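Local coordinates for protein probable chitinase (PDB 5JH8) that probably binds and hydrolyses chitin, with a TIM-barrel fold of glycosyl hydrolase family 18, at residues H255-N260 / V271-A276; S177-I182 / P217-D222; A6-Y11 / Y297-E302. One frame throughout, in Å; residues are numbered along the deposited sequence. Where two conformers were deposited one is given.

Contact 1. Residues H255-N260 / V271-A276; sequences HSLTFN and VWTENA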
loop_
_atom_site.group_PDB
_atom_site.type_symbol
_atom_site.label_atom_id
_atom_site.label_comp_id
_atom_site.label_asym_id
_atom_site.label_seq_id
_atom_site.Cartn_x
_atom_site.Cartn_y
_atom_site.Cartn_z
ATOM N N HIS A 255 3.260 -19.080 0.726
ATOM C CA HIS A 255 2.603 -18.778 -0.541
ATOM C C HIS A 255 3.380 -17.728 -1.324
ATOM O O HIS A 255 2.879 -16.662 -1.676
ATOM C CB HIS A 255 1.132 -18.395 -0.362
ATOM C CG HIS A 255 0.275 -19.563 -0.036
ATOM N ND1 HIS A 255 -0.081 -20.495 -0.985
ATOM C CD2 HIS A 255 -0.216 -20.008 1.144
ATOM C CE1 HIS A 255 -0.804 -21.437 -0.408
ATOM N NE2 HIS A 255 -0.897 -21.170 0.881
ATOM N N SER A 256 4.638 -18.060 -1.610
ATOM C CA SER A 256 5.529 -17.159 -2.324
ATOM C C SER A 256 6.354 -17.965 -3.311
ATOM O O SER A 256 6.649 -19.134 -3.066
ATOM C CB SER A 256 6.417 -16.402 -1.332
ATOM O OG SER A 256 5.631 -15.667 -0.402
ATOM N N LEU A 257 6.743 -17.323 -4.404
ATOM C CA LEU A 257 7.517 -17.944 -5.459
ATOM C C LEU A 257 8.963 -17.483 -5.366
ATOM O O LEU A 257 9.223 -16.284 -5.211
ATOM C CB LEU A 257 6.929 -17.572 -6.813
ATOM C CG LEU A 257 7.494 -18.352 -7.992
ATOM C CD1 LEU A 257 6.928 -19.760 -8.013
ATOM C CD2 LEU A 257 7.191 -17.616 -9.292
ATOM N N THR A 258 9.910 -18.423 -5.479
ATOM C CA THR A 258 11.319 -18.056 -5.446
ATOM C C THR A 258 12.077 -18.761 -6.560
ATOM O O THR A 258 11.721 -19.858 -6.988
ATOM C CB THR A 258 11.941 -18.324 -4.066
ATOM O OG1 THR A 258 13.270 -17.791 -4.012
ATOM C CG2 THR A 258 11.995 -19.789 -3.734
ATOM N N PHE A 259 13.142 -18.123 -7.028
ATOM C CA PHE A 259 14.065 -18.771 -7.945
ATOM C C PHE A 259 15.411 -18.091 -7.842
ATOM O O PHE A 259 15.534 -16.989 -7.308
ATOM C CB PHE A 259 13.561 -18.817 -9.398
ATOM C CG PHE A 259 13.242 -17.477 -10.013
ATOM C CD1 PHE A 259 11.985 -16.910 -9.855
ATOM C CD2 PHE A 259 14.164 -16.820 -10.824
ATOM C CE1 PHE A 259 11.677 -15.713 -10.440
ATOM C CE2 PHE A 259 13.837 -15.610 -11.421
ATOM C CZ PHE A 259 12.592 -15.077 -11.227
ATOM N N ASN A 260 16.423 -18.785 -8.344
ATOM C CA ASN A 260 17.767 -18.266 -8.396
ATOM C C ASN A 260 18.269 -18.324 -9.824
ATOM O O ASN A 260 17.742 -19.050 -10.673
ATOM C CB ASN A 260 18.720 -19.106 -7.548
ATOM C CG ASN A 260 18.355 -19.093 -6.101
ATOM O OD1 ASN A 260 18.735 -18.189 -5.351
ATOM N ND2 ASN A 260 17.614 -20.112 -5.682
ATOM N N VAL A 271 15.409 -14.358 -6.315
ATOM C CA VAL A 271 14.174 -13.616 -6.503
ATOM C C VAL A 271 13.113 -14.203 -5.595
ATOM O O VAL A 271 12.985 -15.420 -5.489
ATOM C CB VAL A 271 13.704 -13.706 -7.972
ATOM C CG1 VAL A 271 12.324 -13.058 -8.162
ATOM C CG2 VAL A 271 14.739 -13.089 -8.900
ATOM N N TRP A 272 12.339 -13.334 -4.961
ATOM C CA TRP A 272 11.097 -13.704 -4.293
ATOM C C TRP A 272 9.980 -12.843 -4.867
ATOM O O TRP A 272 10.119 -11.614 -4.928
ATOM C CB TRP A 272 11.177 -13.492 -2.785
ATOM C CG TRP A 272 11.960 -14.544 -2.075
ATOM C CD1 TRP A 272 13.295 -14.520 -1.800
ATOM C CD2 TRP A 272 11.462 -15.772 -1.532
ATOM N NE1 TRP A 272 13.661 -15.649 -1.107
ATOM C CE2 TRP A 272 12.553 -16.437 -0.936
ATOM C CE3 TRP A 272 10.210 -16.374 -1.493
ATOM C CZ2 TRP A 272 12.421 -17.688 -0.317
ATOM C CZ3 TRP A 272 10.078 -17.590 -0.885
ATOM C CH2 TRP A 272 11.171 -18.238 -0.295
ATOM N N THR A 273 8.887 -13.478 -5.297
ATOM C CA THR A 273 7.783 -12.755 -5.902
ATOM C C THR A 273 6.508 -13.577 -5.734
ATOM O O THR A 273 6.442 -14.527 -4.939
ATOM C CB THR A 273 8.106 -12.378 -7.353
ATOM O OG1 THR A 273 7.118 -11.454 -7.807
ATOM C CG2 THR A 273 8.185 -13.601 -8.243
ATOM N N GLU A 274 5.489 -13.171 -6.479
ATOM C CA GLU A 274 4.152 -13.753 -6.457
ATOM C C GLU A 274 3.906 -14.540 -7.740
ATOM O O GLU A 274 4.585 -14.352 -8.758
ATOM C CB GLU A 274 3.056 -12.670 -6.371
ATOM C CG GLU A 274 3.211 -11.664 -5.223
ATOM C CD GLU A 274 3.187 -12.309 -3.859
ATOM O OE1 GLU A 274 2.371 -13.253 -3.658
ATOM O OE2 GLU A 274 3.985 -11.881 -2.990
ATOM N N ASN A 275 2.901 -15.422 -7.686
ATOM C CA ASN A 275 2.315 -15.972 -8.902
ATOM C C ASN A 275 0.795 -15.913 -8.783
ATOM O O ASN A 275 0.260 -15.323 -7.851
ATOM C CB ASN A 275 2.858 -17.377 -9.223
ATOM C CG ASN A 275 2.387 -18.436 -8.249
ATOM O OD1 ASN A 275 1.647 -18.168 -7.317
ATOM N ND2 ASN A 275 2.855 -19.663 -8.454
ATOM N N ALA A 276 0.070 -16.505 -9.728
ATOM C CA ALA A 276 -1.385 -16.392 -9.685
ATOM C C ALA A 276 -1.955 -17.089 -8.457
ATOM O O ALA A 276 -2.920 -16.607 -7.852
ATOM C CB ALA A 276 -1.997 -16.944 -10.971
HETATM O O HOH W 1 5.384 -13.021 -0.981
#
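Leu257 and Thr273 form a hydrogen-bonded antiparallel pair, and two residues on Phe259 and Val271 form another; between them Thr258 and Trp272 make a non-hydrogen-bonded pair with CA atoms 4.5 Å apart. The strands belong to one beta hairpin, their short axes running at 162°. Four backbone bonds join them. Leu257 N gives to Thr273 O and Leu257 O receives Thr273 N, while Phe259 N and O pair with O and N of Val271, the Val271 N to Phe259 O bond being 2.8 Å long.

Val271 O is gripped twice. Val271 O accepts Phe259 N at 3.1 Å and Thr258 OG1 at 2.8 Å, and the two donors arrive from opposite faces of the carbonyl plane. OG1 stands anti to the backbone N of Thr258 (chi1 -172°), and this same placement sets it over the indole of Trp272, 3.4 Å above the ring plane. Thr258 CB lies 3.5 Å from the centroid of the six-membered ring of Trp272 and almost on its normal, a CH-pi contact.

On the face that carries Leu257, Phe259, Val271 and Thr273, Val271 CB sits over the Phe259 ring, 3.8 Å from its centroid, and both residues also touch Leu240 of helix 237-244.

Where the strands part, a water donates to Ser256 OG and to Glu274 OE2, each 2.7 Å from the water oxygen. Ser256 OG also bonds to Thr254 O, and Glu274 OE1 meets Ser278 OG and Lys282 NZ, the latter as a salt bridge. Asn275, at the N-cap, caps a following backbone N with its side chain, and its own N bonds Ser278 OG. The paired backbone, Thr258 OG1, Ser256 OG and Glu274 are thus matched, and the Glu274 charge is probably balanced by Lys282.

Contact 2. Residues S177-I182 / P217-D222; sequences SYDEAI and PAYGYD. With 6KY ((2S)-2-(dimethylamino)-4-(methylselanyl)butanoic acid), chain E; HIS (histidine), chain F.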
loop_
_atom_site.group_PDB
_atom_site.type_symbol
_atom_site.label_atom_id
_atom_site.label_comp_id
_atom_site.label_asym_id
_atom_site.label_seq_id
_atom_site.Cartn_x
_atom_site.Cartn_y
_atom_site.Cartn_z
ATOM N N SER A 177 0.796 -4.896 3.704
ATOM C CA SER A 177 1.316 -6.247 3.905
ATOM C C SER A 177 2.163 -6.690 2.714
ATOM O O SER A 177 1.899 -7.700 2.051
ATOM C CB SER A 177 0.193 -7.227 4.204
ATOM O OG SER A 177 -0.854 -7.183 3.265
ATOM N N TYR A 178 3.222 -5.907 2.505
ATOM C CA TYR A 178 4.261 -6.165 1.526
ATOM C C TYR A 178 5.528 -5.498 2.052
ATOM O O TYR A 178 5.512 -4.783 3.052
ATOM C CB TYR A 178 3.847 -5.738 0.093
ATOM C CG TYR A 178 3.021 -4.471 -0.005
ATOM C CD1 TYR A 178 3.580 -3.229 0.211
ATOM C CD2 TYR A 178 1.668 -4.534 -0.327
ATOM C CE1 TYR A 178 2.814 -2.070 0.113
ATOM C CE2 TYR A 178 0.912 -3.395 -0.435
ATOM C CZ TYR A 178 1.485 -2.168 -0.225
ATOM O OH TYR A 178 0.674 -1.073 -0.361
ATOM N N ASP A 179 6.647 -5.760 1.391
ATOM C CA ASP A 179 7.953 -5.320 1.878
ATOM C C ASP A 179 8.341 -5.991 3.202
ATOM O O ASP A 179 9.080 -5.427 4.009
ATOM C CB ASP A 179 8.074 -3.798 1.913
ATOM C CG ASP A 179 7.996 -3.200 0.534
ATOM O OD1 ASP A 179 8.278 -3.910 -0.461
ATOM O OD2 ASP A 179 7.629 -2.023 0.458
ATOM N N GLU A 180 7.876 -7.226 3.400
ATOM C CA GLU A 180 8.375 -8.038 4.506
ATOM C C GLU A 180 9.885 -8.182 4.418
ATOM O O GLU A 180 10.585 -8.211 5.441
ATOM C CB GLU A 180 7.703 -9.402 4.436
ATOM C CG GLU A 180 8.051 -10.332 5.559
ATOM C CD GLU A 180 7.544 -11.739 5.347
ATOM O OE1 GLU A 180 6.806 -12.008 4.377
ATOM O OE2 GLU A 180 7.915 -12.606 6.187
ATOM N N ALA A 181 10.393 -8.302 3.201
ATOM C CA ALA A 181 11.800 -8.226 2.864
ATOM C C ALA A 181 11.909 -7.174 1.769
ATOM O O ALA A 181 10.975 -7.001 0.995
ATOM C CB ALA A 181 12.324 -9.563 2.324
ATOM N N ILE A 182 13.045 -6.467 1.733
ATOM C CA ILE A 182 13.337 -5.421 0.756
ATOM C C ILE A 182 14.783 -5.597 0.305
ATOM O O ILE A 182 15.575 -6.282 0.977
ATOM C CB ILE A 182 13.119 -4.005 1.336
ATOM C CG1 ILE A 182 13.977 -3.773 2.592
ATOM C CG2 ILE A 182 11.597 -3.766 1.572
ATOM C CD1 ILE A 182 13.935 -2.354 3.117
ATOM N N PRO A 217 1.249 -7.130 -3.361
ATOM C CA PRO A 217 2.165 -6.478 -4.295
ATOM C C PRO A 217 2.055 -7.060 -5.694
ATOM O O PRO A 217 1.930 -8.270 -5.876
ATOM C CB PRO A 217 3.533 -6.802 -3.692
ATOM C CG PRO A 217 3.335 -8.211 -3.119
ATOM C CD PRO A 217 1.914 -8.204 -2.579
ATOM N N ALA A 218 2.150 -6.180 -6.684
ATOM C CA ALA A 218 2.329 -6.561 -8.087
ATOM C C ALA A 218 3.794 -6.551 -8.473
ATOM O O ALA A 218 4.171 -6.162 -9.580
ATOM C CB ALA A 218 1.501 -5.656 -8.992
ATOM N N TYR A 219 4.635 -6.995 -7.542
ATOM C CA TYR A 219 6.075 -6.984 -7.721
ATOM C C TYR A 219 6.667 -7.961 -6.712
ATOM O O TYR A 219 6.003 -8.412 -5.763
ATOM C CB TYR A 219 6.692 -5.571 -7.517
ATOM C CG TYR A 219 6.559 -5.074 -6.086
ATOM C CD1 TYR A 219 5.431 -4.392 -5.644
ATOM C CD2 TYR A 219 7.552 -5.333 -5.170
ATOM C CE1 TYR A 219 5.286 -4.014 -4.339
ATOM C CE2 TYR A 219 7.419 -4.971 -3.841
ATOM C CZ TYR A 219 6.282 -4.314 -3.428
ATOM O OH TYR A 219 6.091 -3.940 -2.126
ATOM N N GLY A 220 7.951 -8.245 -6.928
ATOM C CA GLY A 220 8.816 -8.873 -5.960
ATOM C C GLY A 220 10.166 -8.198 -6.016
ATOM O O GLY A 220 10.297 -7.113 -6.590
ATOM N N TYR A 221 11.188 -8.818 -5.425
ATOM C CA TYR A 221 12.531 -8.285 -5.486
ATOM C C TYR A 221 13.507 -9.342 -5.995
ATOM O O TYR A 221 13.353 -10.556 -5.781
ATOM C CB TYR A 221 13.003 -7.768 -4.118
ATOM C CG TYR A 221 12.231 -6.569 -3.634
ATOM C CD1 TYR A 221 12.282 -5.368 -4.316
ATOM C CD2 TYR A 221 11.465 -6.638 -2.492
ATOM C CE1 TYR A 221 11.555 -4.263 -3.893
ATOM C CE2 TYR A 221 10.745 -5.528 -2.046
ATOM C CZ TYR A 221 10.793 -4.350 -2.766
ATOM O OH TYR A 221 10.098 -3.245 -2.373
ATOM N N ASP A 222 14.512 -8.829 -6.698
ATOM C CA ASP A 222 15.618 -9.601 -7.243
ATOM C C ASP A 222 16.887 -9.131 -6.540
ATOM O O ASP A 222 17.349 -8.011 -6.770
ATOM C CB ASP A 222 15.685 -9.355 -8.743
ATOM C CG ASP A 222 16.839 -10.068 -9.426
ATOM O OD1 ASP A 222 17.764 -10.516 -8.741
ATOM O OD2 ASP A 222 16.806 -10.138 -10.670
HETATM N N 6KY E . 7.223 -0.710 -1.674
HETATM C CA 6KY E . 7.755 0.585 -1.141
HETATM C C 6KY E . 7.046 1.741 -1.815
HETATM O O 6KY E . 7.221 1.957 -3.009
HETATM C CB 6KY E . 9.283 0.725 -1.290
HETATM C CG 6KY E . 10.039 -0.336 -0.470
HETATM SE SE 6KY E . 11.986 -0.132 -0.500
HETATM C CE 6KY E . 12.261 -0.816 -2.306
HETATM C CN1 6KY E . 7.665 -1.035 -3.044
HETATM C CN2 6KY E . 5.743 -0.787 -1.631
HETATM N N HIS F . 6.209 2.453 -1.058
HETATM C CA HIS F . 5.457 3.581 -1.600
HETATM C C HIS F . 6.407 4.723 -1.934
HETATM O O HIS F . 7.516 4.825 -1.393
HETATM C CB HIS F . 4.381 4.036 -0.611
HETATM C CG HIS F . 3.247 3.067 -0.462
HETATM N ND1 HIS F . 2.033 3.422 0.087
HETATM C CD2 HIS F . 3.148 1.751 -0.769
HETATM C CE1 HIS F . 1.228 2.376 0.087
HETATM N NE2 HIS F . 1.887 1.342 -0.405
HETATM O OXT HIS F . 6.078 5.567 -2.769
#
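Asp179 and the tyrosines Tyr219 and Tyr221 meet through one carboxylate oxygen. Both hydroxyls donate to it: Tyr219 OH and Tyr221 OH each lie 2.7 Å from Asp179 OD1, and they come from opposite faces of the carboxylate plane, 53° and 42° out of it. CG of Asp179 is anti to the carbonyl carbon (chi1 -64°), which starts the carboxylate toward them. Asp179 OD1 in turn lies near the plane of each phenol ring, at its edge. The ligand, N,N-dimethylated selenomethionine, donates from its amine N to Asp179 OD2 at 2.5 Å, an unusually short length to be read with caution.

Hydrogen bonding continues at Tyr178, whose OH is 2.7 Å from NE2 of the bound histidine; either could be the donor. That hydroxyl also meets Gln174, and the histidine is held further by Asp111. Ala181 O, 3.4 Å from Tyr221 CE2, is buried here without a polar partner in the model.

Van der Waals contacts fill in around these bonds. CB of Tyr178 packs on CB of Pro217 at 3.9 Å, and the Tyr219 hydroxyl lies 3.5 Å from CD1 of the Tyr178 ring, the two side chains crossing at about a right angle. The methyl carbon CE on the ligand's selenium rests 3.3 Å from Tyr221 OH. Ile182 lies side by side with Tyr221, its CG2 4.1 Å from CE2 of Tyr221. Met231 touches both Tyr219 and Tyr221.

In this pocket, where the loop after strand 172-176 meets strand 212-222, the two-sided grip on OD1 fixes the carboxylate's rotation and turns OD2 to the ligand amine, which is probably cationic.

Contact 3. Residues A6-Y11 / Y297-E302; sequences AYYSGY and YALGME. With HIS (histidine), chain F; 6KY ((2S)-2-(dimethylamino)-4-(methylselanyl)butanoic acid), chain E.
The ends of the first and last parallel strands of the TIM barrel, 3-8 and 293-297, lie side by side here; Tyr297, at the end of the last strand, and Tyr11, in the loop after the first, line the ligand pocket. Tyr11 is modelled in two positions, so its contacts are tentative. In one of them Tyr11 OH and Tyr297 OH share a hydrogen bond of 2.8 Å in which either may donate; the side chains cross at about a right angle, with ring planes at 89°. In the same position Met301, present as selenomethionine and extended beyond CG (chi2 -177°, chi3 -177°), sets CE over one face of the Tyr11 ring, 3.6 Å from its centroid, in a CH-pi contact.

Tyr297 is sandwiched. CD2 of the bound histidine lies 3.4 Å above one face of the Tyr297 ring, offset toward the rim, and Ala298 CB sits over the centre of the other. The peptide bond before Ala298 is cis, a feature known at the end of this strand in family 18 chitinases, and Ala298 opens a type II turn that closes at Met301.

Backbone contact closes the seam: Leu299 N donates to Tyr7 O over 3.0 Å. A water accepts from Ser9 N in the modelled conformer of Ser9 and lies close to both Tyr7 O and Leu299 O. Leu299 CD1 packs on Ala6 CB at 3.9 Å and approaches the edge of the Tyr8 ring, while its side chain also touches Leu18 and Phe25.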
loop_
_atom_site.group_PDB
_atom_site.type_symbol
_atom_site.label_atom_id
_atom_site.label_comp_id
_atom_site.label_asym_id
_atom_site.label_seq_id
_atom_site.Cartn_x
_atom_site.Cartn_y
_atom_site.Cartn_z
ATOM N N ALA A 6 -6.954 0.114 -5.946
ATOM C CA ALA A 6 -5.739 0.163 -6.748
ATOM C C ALA A 6 -4.967 1.439 -6.438
ATOM O O ALA A 6 -5.548 2.481 -6.182
ATOM C CB ALA A 6 -6.106 0.124 -8.235
ATOM N N TYR A 7 -3.642 1.353 -6.497
ATOM C CA TYR A 7 -2.754 2.500 -6.319
ATOM C C TYR A 7 -2.325 3.047 -7.678
ATOM O O TYR A 7 -1.724 2.339 -8.486
ATOM C CB TYR A 7 -1.533 2.151 -5.437
ATOM C CG TYR A 7 -1.885 2.348 -3.982
ATOM C CD1 TYR A 7 -2.624 1.421 -3.297
ATOM C CD2 TYR A 7 -1.617 3.555 -3.351
ATOM C CE1 TYR A 7 -3.056 1.660 -2.027
ATOM C CE2 TYR A 7 -2.022 3.796 -2.067
ATOM C CZ TYR A 7 -2.766 2.864 -1.410
ATOM O OH TYR A 7 -3.247 3.109 -0.155
ATOM N N TYR A 8 -2.666 4.318 -7.916
ATOM C CA TYR A 8 -2.285 5.063 -9.115
ATOM C C TYR A 8 -1.158 6.006 -8.715
ATOM O O TYR A 8 -1.392 7.050 -8.111
ATOM C CB TYR A 8 -3.487 5.807 -9.687
ATOM C CG TYR A 8 -3.177 6.487 -10.994
ATOM C CD1 TYR A 8 -3.029 5.753 -12.136
ATOM C CD2 TYR A 8 -3.007 7.863 -11.080
ATOM C CE1 TYR A 8 -2.733 6.354 -13.338
ATOM C CE2 TYR A 8 -2.689 8.469 -12.289
ATOM C CZ TYR A 8 -2.557 7.705 -13.428
ATOM O OH TYR A 8 -2.265 8.262 -14.655
ATOM N N SER A 9 0.067 5.659 -9.111
ATOM C CA SER A 9 1.265 6.317 -8.631
ATOM C C SER A 9 2.210 6.534 -9.803
ATOM O O SER A 9 1.888 6.232 -10.956
ATOM C CB SER A 9 1.927 5.472 -7.539
ATOM O OG SER A 9 3.106 6.109 -7.098
ATOM N N GLY A 10 3.407 7.027 -9.496
ATOM C CA GLY A 10 4.360 7.426 -10.512
ATOM C C GLY A 10 5.143 6.277 -11.113
ATOM O O GLY A 10 6.340 6.117 -10.864
ATOM N N TYR A 11 4.465 5.475 -11.921
ATOM C CA TYR A 11 5.073 4.351 -12.610
ATOM C C TYR A 11 4.707 4.404 -14.079
ATOM O O TYR A 11 3.593 4.791 -14.447
ATOM C CB TYR A 11 4.598 3.012 -12.013
ATOM C CG TYR A 11 5.082 2.854 -10.599
ATOM C CD1 TYR A 11 6.419 2.622 -10.335
ATOM C CD2 TYR A 11 4.221 2.984 -9.523
ATOM C CE1 TYR A 11 6.883 2.508 -9.047
ATOM C CE2 TYR A 11 4.684 2.878 -8.223
ATOM C CZ TYR A 11 6.013 2.642 -7.994
ATOM O OH TYR A 11 6.469 2.541 -6.702
ATOM N N TYR A 297 -0.686 -2.899 -5.066
ATOM C CA TYR A 297 0.366 -1.918 -5.278
ATOM C C TYR A 297 1.290 -2.441 -6.371
ATOM O O TYR A 297 2.036 -3.400 -6.131
ATOM C CB TYR A 297 1.170 -1.655 -3.987
ATOM C CG TYR A 297 2.027 -0.422 -4.134
ATOM C CD1 TYR A 297 3.296 -0.500 -4.671
ATOM C CD2 TYR A 297 1.522 0.833 -3.864
ATOM C CE1 TYR A 297 4.068 0.623 -4.876
ATOM C CE2 TYR A 297 2.276 1.967 -4.095
ATOM C CZ TYR A 297 3.553 1.849 -4.612
ATOM O OH TYR A 297 4.355 2.938 -4.846
ATOM N N ALA A 298 1.299 -1.850 -7.580
ATOM C CA ALA A 298 0.579 -0.656 -8.020
ATOM C C ALA A 298 0.338 -0.777 -9.545
ATOM O O ALA A 298 0.972 -1.566 -10.238
ATOM C CB ALA A 298 1.374 0.600 -7.737
ATOM N N LEU A 299 -0.585 0.045 -10.037
ATOM C CA LEU A 299 -0.919 0.071 -11.453
ATOM C C LEU A 299 0.305 0.397 -12.302
ATOM O O LEU A 299 1.046 1.342 -12.039
ATOM C CB LEU A 299 -2.018 1.108 -11.698
ATOM C CG LEU A 299 -3.394 0.763 -11.124
ATOM C CD1 LEU A 299 -4.247 2.018 -11.097
ATOM C CD2 LEU A 299 -4.133 -0.339 -11.912
ATOM N N GLY A 300 0.499 -0.392 -13.352
ATOM C CA GLY A 300 1.618 -0.239 -14.244
ATOM C C GLY A 300 2.647 -1.333 -14.088
ATOM O O GLY A 300 3.524 -1.464 -14.943
HETATM N N MSE A 301 2.567 -2.116 -13.019
HETATM C CA MSE A 301 3.526 -3.179 -12.784
HETATM C C MSE A 301 3.044 -4.544 -13.264
HETATM O O MSE A 301 3.803 -5.522 -13.227
HETATM C CB MSE A 301 3.799 -3.290 -11.283
HETATM C CG MSE A 301 4.341 -2.050 -10.665
HETATM SE SE MSE A 301 4.688 -2.436 -8.792
HETATM C CE MSE A 301 5.285 -0.655 -8.241
ATOM N N GLU A 302 1.773 -4.631 -13.617
ATOM C CA GLU A 302 1.061 -5.896 -13.731
ATOM C C GLU A 302 0.720 -6.235 -15.179
ATOM O O GLU A 302 1.027 -5.498 -16.110
ATOM C CB GLU A 302 -0.179 -5.879 -12.835
ATOM C CG GLU A 302 -1.420 -5.168 -13.388
ATOM C CD GLU A 302 -1.408 -3.664 -13.275
ATOM O OE1 GLU A 302 -0.467 -2.999 -13.775
ATOM O OE2 GLU A 302 -2.379 -3.102 -12.712
HETATM N N HIS F . 6.209 2.453 -1.058
HETATM C CA HIS F . 5.457 3.581 -1.600
HETATM C C HIS F . 6.407 4.723 -1.934
HETATM O O HIS F . 7.516 4.825 -1.393
HETATM C CB HIS F . 4.381 4.036 -0.611
HETATM C CG HIS F . 3.247 3.067 -0.462
HETATM N ND1 HIS F . 2.033 3.422 0.087
HETATM C CD2 HIS F . 3.148 1.751 -0.769
HETATM C CE1 HIS F . 1.228 2.376 0.087
HETATM N NE2 HIS F . 1.887 1.342 -0.405
HETATM O OXT HIS F . 6.078 5.567 -2.769
HETATM N N 6KY E . 7.223 -0.710 -1.674
HETATM C CA 6KY E . 7.755 0.585 -1.141
HETATM C C 6KY E . 7.046 1.741 -1.815
HETATM O O 6KY E . 7.221 1.957 -3.009
HETATM C CB 6KY E . 9.283 0.725 -1.290
HETATM C CG 6KY E . 10.039 -0.336 -0.470
HETATM SE SE 6KY E . 11.986 -0.132 -0.500
HETATM C CE 6KY E . 12.261 -0.816 -2.306
HETATM C CN1 6KY E . 7.665 -1.035 -3.044
HETATM C CN2 6KY E . 5.743 -0.787 -1.631
HETATM O O HOH W 2 0.581 3.199 -10.179
#

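Overall arrangement
All three contacts are largely buried, but at different distances from the chain centre: contacts 2 and 3 are centred about 11 and 10 Å from it, contact 1 about 19 Å. Contacts 2 and 3 both touch the two ligands, and they meet where Ala218 N lies 2.8 Å from Tyr297 O, a probable hydrogen bond between parallel strands. Contact 1 adjoins contact 2 through Trp272 O and Tyr221 N, 3.0 Å apart, since strand 268-273 pairs with strand 212-222. Chemistry follows place: regular backbone pairing dominates the hairpin of 255-260 and 271-276, whereas aromatic, apolar and hydroxyl contacts mix near the pocket, with a carboxylate in contact 2.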